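Local coordinates for methyl-CpG-binding domain protein 3 (Homo sapiens, PDB 6CCG), which binds methylated CpG DNA through its methyl-CpG-binding domain and is probably involved in transcriptional regulation, at residues V35-P40 with F64-G69. Sequence-based numbering, arbitrary orientation.
Sequences VFYYSP and FDFRTG
Tyr37 and Phe66 meet edge to face where strand 33-38 of the four-stranded antiparallel sheet of the methyl-CpG-binding domain packs against the short strand 64-65 and the turn after it. The two side chains pass one another running opposite ways, their planes at 69°. Tyr37 CE2 stands 3.4 Å above one face of the Phe66 ring, off-centre toward the rim, while Tyr37 CD2 comes to 3.3 Å from Phe66 CE2. Phe64, by contrast, meets the tyrosine tip to tip, turning its own edge to the Tyr37 ring in an offset edge-to-face pair with Phe64 CZ 3.7 Å from Tyr37 CZ. Leu51 of helix 48-55 touches both Tyr37 and Phe64, tying this aromatic cluster to the helix. At the end of the tyrosine, Tyr37 OH donates a short hydrogen bond of 2.5 Å to Phe66 O, which lies in the plane of the tyrosine ring; the C=O...donor angle is 136°. A phenylalanine in place of Tyr37 would probably leave Phe66 O without this donor and the turn less firmly anchored to the strand. CG1 of Val35, anti to the backbone N (chi1 174°), lies 3.6 Å from Phe66 O, and Val35 O faces the Phe66 ring edge at CE1. Arg67, on the same turn, packs on a phosphate of the bound nucleic acid, placing the contact beside the DNA-binding surface. An Asx motif braces the turn: Thr68 N donates to Asp65 OD1 at 2.9 Å from above the carboxylate plane.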
# COMPACT_ATOMS: atom_id res chain seq x y z
N VAL A 35 -3.84 5.27 -0.39
CA VAL A 35 -2.85 4.27 -0.76
C VAL A 35 -3.43 2.88 -0.42
O VAL A 35 -3.93 2.69 0.69
CB VAL A 35 -1.54 4.53 0.00
CG1 VAL A 35 -0.51 3.40 -0.24
CG2 VAL A 35 -0.98 5.86 -0.42
N PHE A 36 -3.37 1.97 -1.39
CA PHE A 36 -3.79 0.60 -1.26
C PHE A 36 -2.62 -0.33 -1.63
O PHE A 36 -1.71 0.08 -2.36
CB PHE A 36 -4.98 0.34 -2.17
CG PHE A 36 -6.13 1.28 -1.93
CD1 PHE A 36 -6.90 1.18 -0.77
CD2 PHE A 36 -6.38 2.34 -2.82
CE1 PHE A 36 -7.97 2.11 -0.51
CE2 PHE A 36 -7.44 3.22 -2.59
CZ PHE A 36 -8.24 3.11 -1.44
N TYR A 37 -2.66 -1.55 -1.11
CA TYR A 37 -1.76 -2.65 -1.54
C TYR A 37 -2.57 -3.86 -2.01
O TYR A 37 -3.68 -4.13 -1.50
CB TYR A 37 -0.81 -3.05 -0.42
CG TYR A 37 0.12 -1.94 -0.07
CD1 TYR A 37 1.33 -1.78 -0.74
CD2 TYR A 37 -0.25 -0.97 0.86
CE1 TYR A 37 2.16 -0.70 -0.46
CE2 TYR A 37 0.56 0.11 1.15
CZ TYR A 37 1.77 0.24 0.50
OH TYR A 37 2.55 1.28 0.81
N TYR A 38 -2.04 -4.57 -3.00
CA TYR A 38 -2.71 -5.74 -3.54
C TYR A 38 -1.80 -6.92 -3.37
O TYR A 38 -0.61 -6.84 -3.71
CB TYR A 38 -3.09 -5.54 -4.99
CG TYR A 38 -4.15 -4.46 -5.17
CD1 TYR A 38 -3.79 -3.12 -5.25
CD2 TYR A 38 -5.51 -4.79 -5.25
CE1 TYR A 38 -4.76 -2.12 -5.41
CE2 TYR A 38 -6.49 -3.81 -5.40
CZ TYR A 38 -6.12 -2.48 -5.49
OH TYR A 38 -7.10 -1.50 -5.65
N SER A 39 -2.33 -8.01 -2.81
CA SER A 39 -1.57 -9.26 -2.76
C SER A 39 -1.41 -9.86 -4.19
O SER A 39 -2.09 -9.43 -5.11
CB SER A 39 -2.28 -10.27 -1.83
OG SER A 39 -3.51 -10.68 -2.37
N PRO A 40 -0.52 -10.87 -4.36
CA PRO A 40 -0.43 -11.62 -5.64
C PRO A 40 -1.78 -12.17 -6.13
O PRO A 40 -2.00 -12.23 -7.34
CB PRO A 40 0.53 -12.78 -5.31
CG PRO A 40 1.39 -12.24 -4.22
CD PRO A 40 0.48 -11.35 -3.39
N PHE A 64 8.17 -0.45 7.91
CA PHE A 64 7.49 -0.26 6.65
C PHE A 64 6.49 0.93 6.79
O PHE A 64 5.60 0.90 7.63
CB PHE A 64 6.73 -1.51 6.23
CG PHE A 64 5.98 -1.36 4.94
CD1 PHE A 64 6.66 -1.26 3.71
CD2 PHE A 64 4.60 -1.30 4.93
CE1 PHE A 64 5.96 -1.11 2.51
CE2 PHE A 64 3.90 -1.16 3.73
CZ PHE A 64 4.58 -1.07 2.51
N ASP A 65 6.69 1.94 5.95
CA ASP A 65 5.84 3.15 5.95
C ASP A 65 4.76 2.92 4.93
O ASP A 65 4.99 3.00 3.72
CB ASP A 65 6.68 4.38 5.61
CG ASP A 65 5.85 5.71 5.68
OD1 ASP A 65 4.82 5.82 5.03
OD2 ASP A 65 6.23 6.57 6.40
N PHE A 66 3.56 2.62 5.43
CA PHE A 66 2.43 2.28 4.58
C PHE A 66 2.18 3.40 3.57
O PHE A 66 1.97 3.15 2.40
CB PHE A 66 1.20 2.04 5.45
CG PHE A 66 -0.02 1.57 4.69
CD1 PHE A 66 -0.92 2.50 4.12
CD2 PHE A 66 -0.29 0.23 4.57
CE1 PHE A 66 -2.05 2.05 3.44
CE2 PHE A 66 -1.42 -0.23 3.87
CZ PHE A 66 -2.31 0.68 3.31
N ARG A 67 2.27 4.63 4.03
CA ARG A 67 1.90 5.79 3.19
C ARG A 67 2.85 5.90 1.98
O ARG A 67 2.36 6.11 0.85
CB ARG A 67 1.90 7.07 4.01
CG ARG A 67 1.37 8.31 3.26
CD ARG A 67 1.39 9.54 4.17
NE ARG A 67 2.78 9.91 4.59
CZ ARG A 67 3.70 10.53 3.82
NH1 ARG A 67 3.44 10.88 2.54
NH2 ARG A 67 4.92 10.80 4.33
N THR A 68 4.17 5.73 2.20
CA THR A 68 5.16 5.85 1.12
C THR A 68 5.50 4.54 0.40
O THR A 68 6.04 4.60 -0.66
CB THR A 68 6.53 6.45 1.62
OG1 THR A 68 7.14 5.55 2.54
CG2 THR A 68 6.33 7.78 2.29
N GLY A 69 5.18 3.38 0.99
CA GLY A 69 5.51 2.07 0.40
C GLY A 69 6.94 1.61 0.56
O GLY A 69 7.36 0.68 -0.13